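Local coordinates for anaphase-promoting complex subunit cut9 (Schizosaccharomyces pombe, PDB 2XPI), which serves as a tetratricopeptide-repeat subunit of the anaphase-promoting complex, a ubiquitin ligase that controls progression through mitosis and G1, at residues Ala268-Leu271 with Arg272-Met276; Ser305-Leu308 with Leu309-Asp313; Gly380-Tyr383 with Leu384-Lys388; Gly482-Ala485 with Phe486-Asp490; Thr493-Asn496 with His497-Ala501. All coordinates share one frame; numbering follows the deposited sequence.

Contact 1 of 5, residues Ala268-Leu271 with Arg272-Met276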
# COMPACT_ATOMS: atom_id res chain seq x y z
N ALA A 268 28.23 -4.86 -23.93
CA ALA A 268 28.63 -4.14 -22.73
C ALA A 268 28.49 -2.64 -22.90
O ALA A 268 28.15 -1.95 -21.95
CB ALA A 268 30.06 -4.49 -22.34
N ALA A 269 28.75 -2.15 -24.11
CA ALA A 269 28.79 -0.71 -24.34
C ALA A 269 27.42 -0.08 -24.23
O ALA A 269 27.32 1.10 -23.91
CB ALA A 269 29.41 -0.38 -25.68
N PHE A 270 26.39 -0.84 -24.50
CA PHE A 270 25.03 -0.33 -24.43
C PHE A 270 24.67 0.02 -22.99
O PHE A 270 24.23 1.13 -22.71
CB PHE A 270 24.06 -1.37 -24.99
CG PHE A 270 22.61 -1.04 -24.79
CD1 PHE A 270 21.97 -0.14 -25.62
CD2 PHE A 270 21.88 -1.69 -23.81
CE1 PHE A 270 20.63 0.15 -25.44
CE2 PHE A 270 20.55 -1.41 -23.64
CZ PHE A 270 19.92 -0.49 -24.46
N LEU A 271 24.87 -0.92 -22.08
CA LEU A 271 24.53 -0.65 -20.69
C LEU A 271 25.44 0.42 -20.11
O LEU A 271 24.98 1.35 -19.46
CB LEU A 271 24.58 -1.93 -19.86
CG LEU A 271 24.34 -1.77 -18.36
CD1 LEU A 271 22.94 -1.19 -18.06
CD2 LEU A 271 24.57 -3.08 -17.63
N ARG A 272 26.74 0.32 -20.35
CA ARG A 272 27.68 1.33 -19.87
C ARG A 272 27.30 2.74 -20.32
O ARG A 272 27.38 3.67 -19.52
CB ARG A 272 29.11 1.01 -20.27
CG ARG A 272 30.10 2.08 -19.90
CD ARG A 272 31.51 1.54 -19.88
NE ARG A 272 31.72 0.57 -20.94
CZ ARG A 272 31.91 0.89 -22.21
NH1 ARG A 272 31.91 2.19 -22.55
NH2 ARG A 272 32.08 -0.05 -23.13
N SER A 273 26.89 2.90 -21.58
CA SER A 273 26.46 4.21 -22.08
C SER A 273 25.20 4.70 -21.36
O SER A 273 25.06 5.88 -21.07
CB SER A 273 26.20 4.19 -23.60
OG SER A 273 27.30 3.68 -24.36
N LEU A 274 24.28 3.79 -21.08
CA LEU A 274 23.09 4.14 -20.31
C LEU A 274 23.47 4.71 -18.96
O LEU A 274 22.92 5.72 -18.53
CB LEU A 274 22.19 2.91 -20.09
CG LEU A 274 20.90 2.73 -20.89
CD1 LEU A 274 20.99 3.32 -22.27
CD2 LEU A 274 20.55 1.26 -20.95
N TYR A 275 24.42 4.07 -18.28
CA TYR A 275 24.84 4.53 -16.95
C TYR A 275 25.52 5.89 -17.01
O TYR A 275 25.22 6.78 -16.22
CB TYR A 275 25.74 3.47 -16.28
CG TYR A 275 24.95 2.32 -15.71
CD1 TYR A 275 25.56 1.29 -15.01
CD2 TYR A 275 23.57 2.27 -15.87
CE1 TYR A 275 24.82 0.26 -14.48
CE2 TYR A 275 22.83 1.25 -15.36
CZ TYR A 275 23.46 0.24 -14.66
OH TYR A 275 22.69 -0.78 -14.16
N MET A 276 26.43 6.06 -17.96
CA MET A 276 27.11 7.33 -18.13
C MET A 276 26.12 8.50 -18.32
O MET A 276 26.41 9.62 -17.94
CB MET A 276 28.13 7.24 -19.27
CG MET A 276 29.35 6.37 -18.89
SD MET A 276 30.50 6.03 -20.25
CE MET A 276 29.73 7.08 -21.44

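Contact 2 of 5, residues Ser305-Leu308 with Leu309-Asp313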
# COMPACT_ATOMS: atom_id res chain seq x y z
N SER A 305 13.35 9.30 -22.50
CA SER A 305 13.41 10.36 -21.50
C SER A 305 14.83 10.54 -20.90
O SER A 305 15.32 11.66 -20.76
CB SER A 305 12.38 10.08 -20.41
OG SER A 305 12.84 10.56 -19.15
N ASP A 306 15.48 9.43 -20.57
CA ASP A 306 16.84 9.45 -20.02
C ASP A 306 17.87 10.04 -20.99
O ASP A 306 18.78 10.75 -20.57
CB ASP A 306 17.26 8.04 -19.56
CG ASP A 306 16.41 7.51 -18.39
OD1 ASP A 306 16.19 8.26 -17.41
OD2 ASP A 306 15.97 6.34 -18.44
N LEU A 307 17.72 9.76 -22.28
CA LEU A 307 18.65 10.28 -23.28
C LEU A 307 18.43 11.78 -23.52
O LEU A 307 19.38 12.54 -23.68
CB LEU A 307 18.50 9.49 -24.59
CG LEU A 307 19.51 9.63 -25.74
CD1 LEU A 307 18.94 10.47 -26.88
CD2 LEU A 307 20.83 10.20 -25.27
N LEU A 308 17.18 12.19 -23.54
CA LEU A 308 16.86 13.58 -23.80
C LEU A 308 17.34 14.43 -22.62
O LEU A 308 17.76 15.58 -22.79
CB LEU A 308 15.37 13.74 -24.09
CG LEU A 308 15.08 13.20 -25.50
CD1 LEU A 308 13.65 13.38 -25.95
CD2 LEU A 308 16.01 13.87 -26.47
N LEU A 309 17.31 13.83 -21.44
CA LEU A 309 17.85 14.45 -20.26
C LEU A 309 19.41 14.63 -20.15
O LEU A 309 19.79 15.61 -19.51
CB LEU A 309 17.26 13.81 -19.01
CG LEU A 309 16.01 14.40 -18.35
CD1 LEU A 309 15.89 13.78 -16.98
CD2 LEU A 309 16.06 15.91 -18.20
N CYS A 310 20.29 13.76 -20.70
CA CYS A 310 21.74 14.14 -20.75
C CYS A 310 21.76 15.46 -21.49
O CYS A 310 22.29 16.43 -21.00
CB CYS A 310 22.79 13.12 -21.39
SG CYS A 310 24.03 13.93 -22.64
N LYS A 311 21.13 15.48 -22.67
CA LYS A 311 21.14 16.64 -23.55
C LYS A 311 20.66 17.91 -22.87
O LYS A 311 21.32 18.93 -22.93
CB LYS A 311 20.25 16.43 -24.77
CG LYS A 311 20.64 15.32 -25.70
CD LYS A 311 19.44 14.98 -26.57
CE LYS A 311 19.65 13.71 -27.37
NZ LYS A 311 20.76 13.87 -28.34
N ALA A 312 19.49 17.83 -22.26
CA ALA A 312 18.84 19.00 -21.70
C ALA A 312 19.71 19.59 -20.59
O ALA A 312 19.89 20.80 -20.51
CB ALA A 312 17.46 18.62 -21.15
N ASP A 313 20.26 18.71 -19.76
CA ASP A 313 21.14 19.12 -18.69
C ASP A 313 22.40 19.73 -19.26
O ASP A 313 22.91 20.70 -18.72
CB ASP A 313 21.51 17.93 -17.81
CG ASP A 313 20.78 17.94 -16.48
OD1 ASP A 313 20.85 18.97 -15.75
OD2 ASP A 313 20.14 16.90 -16.18

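Contact 3 of 5, residues Gly380-Tyr383 with Leu384-Lys388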
# COMPACT_ATOMS: atom_id res chain seq x y z
N GLY A 380 7.19 26.58 -5.04
CA GLY A 380 8.17 27.54 -4.59
C GLY A 380 8.71 28.38 -5.73
O GLY A 380 8.79 29.60 -5.62
N ILE A 381 9.09 27.73 -6.82
CA ILE A 381 9.67 28.43 -7.96
C ILE A 381 8.68 29.44 -8.49
O ILE A 381 9.07 30.53 -8.91
CB ILE A 381 10.10 27.45 -9.08
CG1 ILE A 381 11.34 26.68 -8.63
CG2 ILE A 381 10.38 28.22 -10.39
CD1 ILE A 381 11.72 25.56 -9.55
N TYR A 382 7.40 29.09 -8.44
CA TYR A 382 6.34 30.01 -8.85
C TYR A 382 6.30 31.25 -8.00
O TYR A 382 6.27 32.36 -8.52
CB TYR A 382 4.96 29.37 -8.80
CG TYR A 382 3.91 30.43 -8.89
CD1 TYR A 382 3.78 31.20 -10.04
CD2 TYR A 382 3.07 30.70 -7.82
CE1 TYR A 382 2.83 32.19 -10.13
CE2 TYR A 382 2.11 31.70 -7.90
CZ TYR A 382 2.00 32.44 -9.06
OH TYR A 382 1.05 33.43 -9.16
N TYR A 383 6.26 31.08 -6.68
CA TYR A 383 6.28 32.23 -5.79
C TYR A 383 7.55 33.05 -6.02
O TYR A 383 7.62 34.21 -5.65
CB TYR A 383 6.10 31.82 -4.33
CG TYR A 383 4.68 31.43 -4.05
CD1 TYR A 383 3.65 32.33 -4.29
CD2 TYR A 383 4.35 30.17 -3.57
CE1 TYR A 383 2.32 31.99 -4.06
CE2 TYR A 383 3.03 29.81 -3.32
CZ TYR A 383 2.02 30.73 -3.57
OH TYR A 383 0.70 30.41 -3.34
N LEU A 384 8.51 32.44 -6.71
CA LEU A 384 9.75 33.11 -7.06
C LEU A 384 9.79 33.94 -8.39
O LEU A 384 10.51 34.93 -8.40
CB LEU A 384 10.93 32.13 -6.94
CG LEU A 384 12.25 32.65 -6.34
CD1 LEU A 384 12.04 33.06 -4.91
CD2 LEU A 384 13.38 31.63 -6.44
N CYS A 385 9.08 33.59 -9.49
CA CYS A 385 8.94 34.61 -10.59
C CYS A 385 7.93 35.69 -10.21
O CYS A 385 7.64 36.59 -11.01
CB CYS A 385 8.57 34.13 -12.04
SG CYS A 385 7.81 35.65 -12.98
N VAL A 386 7.39 35.58 -9.00
CA VAL A 386 6.29 36.44 -8.58
C VAL A 386 6.74 37.27 -7.38
O VAL A 386 6.02 38.16 -6.88
CB VAL A 386 5.02 35.59 -8.33
CG1 VAL A 386 4.31 35.99 -7.06
CG2 VAL A 386 4.11 35.66 -9.53
N ASN A 387 7.96 36.98 -6.93
CA ASN A 387 8.59 37.74 -5.88
C ASN A 387 7.90 37.70 -4.53
O ASN A 387 7.98 38.65 -3.76
CB ASN A 387 8.74 39.19 -6.31
CG ASN A 387 10.17 39.59 -6.41
OD1 ASN A 387 10.80 39.97 -5.41
ND2 ASN A 387 10.73 39.50 -7.63
N LYS A 388 7.21 36.60 -4.25
CA LYS A 388 6.62 36.40 -2.94
C LYS A 388 7.59 35.51 -2.19
O LYS A 388 7.46 34.30 -2.20
CB LYS A 388 5.25 35.75 -3.06
CG LYS A 388 4.13 36.73 -3.36
CD LYS A 388 2.81 36.02 -3.57
CE LYS A 388 1.60 36.95 -3.39
NZ LYS A 388 1.36 37.34 -1.97

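Contact 4 of 5, residues Gly482-Ala485 with Phe486-Asp490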
# COMPACT_ATOMS: atom_id res chain seq x y z
N GLY A 482 34.74 39.38 -11.81
CA GLY A 482 35.00 40.75 -12.21
C GLY A 482 34.70 41.74 -11.09
O GLY A 482 35.41 42.72 -10.93
N VAL A 483 33.65 41.47 -10.33
CA VAL A 483 33.32 42.29 -9.18
C VAL A 483 34.39 42.17 -8.09
O VAL A 483 34.53 43.04 -7.23
CB VAL A 483 31.95 41.90 -8.60
CG1 VAL A 483 31.71 42.59 -7.27
CG2 VAL A 483 30.86 42.28 -9.59
N VAL A 484 35.15 41.09 -8.14
CA VAL A 484 36.18 40.82 -7.16
C VAL A 484 37.45 41.55 -7.57
O VAL A 484 38.09 42.19 -6.76
CB VAL A 484 36.40 39.28 -6.99
CG1 VAL A 484 37.84 38.93 -6.67
CG2 VAL A 484 35.47 38.75 -5.92
N ALA A 485 37.80 41.47 -8.85
CA ALA A 485 38.97 42.19 -9.33
C ALA A 485 38.75 43.69 -9.15
O ALA A 485 39.67 44.41 -8.87
CB ALA A 485 39.22 41.87 -10.78
N PHE A 486 37.52 44.14 -9.32
CA PHE A 486 37.18 45.53 -9.14
C PHE A 486 37.24 45.91 -7.66
O PHE A 486 37.56 47.04 -7.32
CB PHE A 486 35.78 45.81 -9.72
CG PHE A 486 35.27 47.21 -9.49
CD1 PHE A 486 34.69 47.55 -8.28
CD2 PHE A 486 35.35 48.17 -10.47
CE1 PHE A 486 34.21 48.85 -8.05
CE2 PHE A 486 34.87 49.46 -10.26
CZ PHE A 486 34.30 49.79 -9.04
N ASN A 487 36.95 44.97 -6.78
CA ASN A 487 36.98 45.24 -5.35
C ASN A 487 38.40 45.29 -4.78
O ASN A 487 38.69 46.12 -3.93
CB ASN A 487 36.08 44.28 -4.58
CG ASN A 487 34.64 44.70 -4.63
OD1 ASN A 487 34.34 45.89 -4.60
ND2 ASN A 487 33.74 43.74 -4.73
N LYS A 488 39.28 44.42 -5.27
CA LYS A 488 40.70 44.72 -5.23
C LYS A 488 40.78 45.92 -6.16
O LYS A 488 39.75 46.43 -6.59
CB LYS A 488 41.50 43.53 -5.77
CG LYS A 488 40.80 42.20 -5.55
CD LYS A 488 41.76 41.04 -5.30
CE LYS A 488 41.02 39.74 -4.98
NZ LYS A 488 41.91 38.65 -4.49
N SER A 489 41.95 46.42 -6.51
CA SER A 489 41.89 47.49 -7.49
C SER A 489 42.50 47.12 -8.83
O SER A 489 43.38 47.79 -9.35
CB SER A 489 42.45 48.80 -6.94
OG SER A 489 41.40 49.54 -6.35
N ASP A 490 42.00 46.03 -9.40
CA ASP A 490 42.49 45.55 -10.68
C ASP A 490 41.45 45.82 -11.75
O ASP A 490 40.77 44.91 -12.22
CB ASP A 490 42.78 44.06 -10.60
CG ASP A 490 43.58 43.56 -11.79
OD1 ASP A 490 43.92 42.35 -11.80
OD2 ASP A 490 43.86 44.37 -12.70

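Contact 5 of 5, residues Thr493-Asn496 with His497-Ala501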
# COMPACT_ATOMS: atom_id res chain seq x y z
N THR A 493 41.77 43.77 -15.18
CA THR A 493 41.21 42.42 -15.07
C THR A 493 39.67 42.44 -14.97
O THR A 493 38.98 41.73 -15.71
CB THR A 493 41.83 41.65 -13.89
OG1 THR A 493 43.26 41.56 -14.09
CG2 THR A 493 41.24 40.24 -13.78
N ALA A 494 39.13 43.28 -14.09
CA ALA A 494 37.68 43.48 -14.06
C ALA A 494 37.09 43.72 -15.45
O ALA A 494 36.11 43.10 -15.80
CB ALA A 494 37.31 44.61 -13.11
N ILE A 495 37.68 44.61 -16.24
CA ILE A 495 37.14 44.91 -17.57
C ILE A 495 37.17 43.66 -18.45
O ILE A 495 36.21 43.38 -19.18
CB ILE A 495 37.92 46.04 -18.27
CG1 ILE A 495 37.41 47.40 -17.79
CG2 ILE A 495 37.81 45.93 -19.78
CD1 ILE A 495 38.47 48.47 -17.81
N ASN A 496 38.26 42.92 -18.38
CA ASN A 496 38.39 41.70 -19.18
C ASN A 496 37.32 40.68 -18.82
O ASN A 496 36.71 40.06 -19.69
CB ASN A 496 39.79 41.09 -19.03
CG ASN A 496 40.90 42.05 -19.45
OD1 ASN A 496 42.02 41.96 -18.95
ND2 ASN A 496 40.60 42.96 -20.38
N HIS A 497 37.09 40.52 -17.52
CA HIS A 497 36.08 39.59 -17.06
C HIS A 497 34.68 40.02 -17.47
O HIS A 497 33.94 39.22 -18.04
CB HIS A 497 36.19 39.39 -15.55
CG HIS A 497 37.26 38.43 -15.16
ND1 HIS A 497 38.00 38.56 -14.01
CD2 HIS A 497 37.72 37.32 -15.78
CE1 HIS A 497 38.87 37.56 -13.93
NE2 HIS A 497 38.72 36.79 -14.99
N PHE A 498 34.31 41.27 -17.21
CA PHE A 498 33.03 41.79 -17.69
C PHE A 498 32.84 41.66 -19.19
O PHE A 498 31.75 41.28 -19.65
CB PHE A 498 32.85 43.23 -17.27
CG PHE A 498 32.86 43.43 -15.80
CD1 PHE A 498 32.22 42.53 -14.98
CD2 PHE A 498 33.52 44.50 -15.24
CE1 PHE A 498 32.23 42.70 -13.63
CE2 PHE A 498 33.52 44.67 -13.89
CZ PHE A 498 32.88 43.77 -13.08
N GLN A 499 33.87 41.97 -19.97
CA GLN A 499 33.75 41.89 -21.42
C GLN A 499 33.51 40.45 -21.88
O GLN A 499 32.86 40.21 -22.89
CB GLN A 499 34.98 42.48 -22.12
CG GLN A 499 34.92 43.98 -22.31
CD GLN A 499 36.27 44.58 -22.70
OE1 GLN A 499 36.35 45.77 -23.04
NE2 GLN A 499 37.33 43.77 -22.65
N ASN A 500 34.02 39.49 -21.11
CA ASN A 500 33.85 38.10 -21.47
C ASN A 500 32.52 37.50 -21.03
O ASN A 500 32.00 36.61 -21.69
CB ASN A 500 35.01 37.26 -20.98
CG ASN A 500 35.91 36.84 -22.10
OD1 ASN A 500 36.87 37.54 -22.45
ND2 ASN A 500 35.59 35.71 -22.72
N ALA A 501 31.97 38.00 -19.93
CA ALA A 501 30.61 37.65 -19.55
C ALA A 501 29.70 38.04 -20.71
O ALA A 501 28.97 37.22 -21.23
CB ALA A 501 30.20 38.38 -18.29

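Contact 1 of 5, residues Ala268-Leu271 with Arg272-Met276
Leu271 lays a methyl group over one face of the Tyr275 ring, one helical turn further on. Its CD1 stands 4.0 Å from the ring centroid and 27° off the normal, a CH-pi contact shifted toward the rim. The nearest ring atom is Tyr275 CE2, 3.6 Å from Leu271 CD1. The opposing first torsions bring this about, CG of Leu271 lying beside its carbonyl carbon and CG of Tyr275 beside its backbone N. Phe270 meets Leu274 obliquely, CE2 against CD2 at 3.8 Å. Both pairs lie on helix 268-276, the opening helix of TPR 6, in the part of the repeat array that mediates homodimerization. Trp90 of the second subunit packs on Leu271 and Tyr275, while Arg83 of that subunit makes a cation-pi contact with Phe270. Within its own chain the Tyr275 ring stacks with Phe237 and its OH is hydrogen-bonded to Ala231 O. With an alanine at Tyr275, Leu271 CD1 would probably lose its aromatic neighbour, a gap would open beside Trp90 of the second subunit and Ala231 O would be left without this donor. Elsewhere round the helix Ser273 turns its hydroxyl back along the backbone (chi1 -53°), and OG donates to Ala269 O at 2.6 Å. That oxygen also accepts from Ser273 N at 3.0 Å, the two donors arriving from opposite faces of the carbonyl plane. Arg272 folds back at chi3 (37°), which sets one face of its guanidinium over Ala269 CA, 3.6 Å from NH2.

Contact 2 of 5, residues Ser305-Leu308 with Leu309-Asp313
Leu307, Leu308 and Lys311 make a local contact one turn apart on helix 305-317, where the aliphatic part of a lysine lies against two leucines at the start of TPR 7. CE of Lys311 touches CD1 of Leu307 at 3.4 Å, and CD of Lys311 meets CD2 of Leu308 at 3.6 Å, both pairs meeting at a slant. Lys311 starts with CG beside its backbone N (chi1 -64°), which lays the chain along the earlier turn; it stays extended until a bend at chi4 directs NZ to a salt bridge with Glu292 of helix 285-296. The methylenes are thus held by apolar contacts and the ammonium by a charge. In the antiparallel helix packing of a tetratricopeptide repeat, this helix lies against helix 321-334, where Ile327 packs on Leu308, Lys311 and Ala312. The backbone beneath is alpha-helical: Ala312 N bonds to Leu308 O at 2.9 Å and Leu309 N to Ser305 O at 3.0 Å, whereas the bond from Cys310 N to Asp306 O is weak. On another side of the helix, the carboxylate of Asp306 forms salt bridges with Lys278 and with Lys109 of the second subunit.

Contact 3 of 5, residues Gly380-Tyr383 with Leu384-Lys388
Ile381 and Leu384 mark the tightly packed side of this contact, and Tyr383 with Lys388 the more open one. On the inner side Ile381 O takes a bond from Cys385 N at 3.1 Å, and both Ile381 and Leu384 press on His350 of helix 342-352; Ile381 also touches an apolar side chain of another protein's chain. Between the two sides Tyr382 carries its ring along the following turn, CG lying beside the carbonyl carbon (chi1 165°), and CE1 meets CG2 of Val386 at 3.7 Å, at a slant. The ring also stands edge-to-face with Tyr359. CD2 of Tyr382 in turn lies 3.9 Å above one face of the Tyr383 ring. On the solvent side the packing thins: the methylenes of the exposed Lys388 pass the Tyr383 ring aslant, CD at 3.9 Å from CD1, before the lysine chain bends at chi4. What fixes this side is backbone, Lys388 N donating to Tyr383 O at 2.8 Å. With Asn387 just before it at positive phi (63°), this 6→1 bond is consistent with a Schellman-type C-cap, ending helix 373-385 and leading directly into helix 389-402, the second helix of TPR 9.

Contact 4 of 5, residues Gly482-Ala485 with Phe486-Asp490
Ala485 faces Asp490 across the turn that links the two antiparallel helices of TPR 12, helix 475-487 and helix 491-507. The methyl of Ala485 is 4.2 Å from CB of Asp490, and Thr493 and Ala494 of the next helix pack against it. Its carbonyl oxygen accepts from Asp490 N at 2.9 Å, a bond spanning five residues that folds the chain back at the helix end. Phe486 is the second main member. Its CB lies 3.3 Å from Gly482 O, the acceptor for Phe486 N, and with CG placed beside the carbonyl carbon (chi1 175°) the ring reaches the following helix. There it meets Met491 and Ala494, and it also touches His524 and Lys528 of helix 516-528 and an apolar side chain of another protein's chain. Val484, the third, runs side by side with Lys488, CG1 touching CE at 3.7 Å, and its oxygen accepts from Lys488 N at 2.9 Å. Asn487 N, by contrast, makes only weak bonds, to Val483 O and Val484 O, consistent with a helix coming to its end. Asp490 then opens the next helix as N-cap: its side chain accepts from a backbone N just beyond the turn, and OD1 is hydrogen-bonded to OG1 of Thr493.

Contact 5 of 5, residues Thr493-Asn496 with His497-Ala501
Phe498 reaches back along its helix to Ala494, CE2 touching the alanine CB at 3.9 Å, while its backbone N donates to Ala494 O at 2.9 Å. The ring lies obliquely beside that carbonyl, since CG sits next to the backbone N (chi1 -60°). One residue earlier, Thr493 and His497 run side by side, with CG2 of the threonine 3.6 Å from CE1 of the imidazole; His497 N is bonded to Thr493 O at 2.9 Å. A third pair repeats the pattern, as Ile495 CG2 lies alongside the Gln499 amide, 3.6 Å from CD. Gln499 is extended beyond CG, and its OE1 is hydrogen-bonded to Tyr526 OH on helix 516-528, a bond that would limit rotation of the amide while Ile495 flanks it. The amides of Asn496 and Gln499 merely pass each other obliquely, their planes 36° apart. Replacing Phe498 by an alanine would probably open a gap where Asn521 and Leu522 now meet its ring, and would leave Ala494 CB with less cover. Around these pairs helix 491-507, the second helix of TPR 12, packs against both its antiparallel partner 475-487, whose Asn479 and Leu481 touch Phe498 and His497, and helix 516-528, which meets Ile495 and Phe498.

Overall arrangement
All five contacts are local, within a single helix or at its end. Contact 1 is the most buried, its aromatic packing completed by the second subunit; contact 2, about 15 Å away between centres, is partly buried and reaches that subunit through a charged carboxylate instead. Contacts 3 and 4 are helix ends, mixing buried apolar residues with exposed polar ones, each with a backbone bond spanning five residues. Contact 5 is regular mid-helix, combining a buried aromatic with partly exposed polar side chains. Only contacts 4 and 5 touch, as the two helices of TPR 12: Gly482 C meets Phe498 CZ at 3.4 Å. Contacts 3, 4 and 5 each touch another protein's chain.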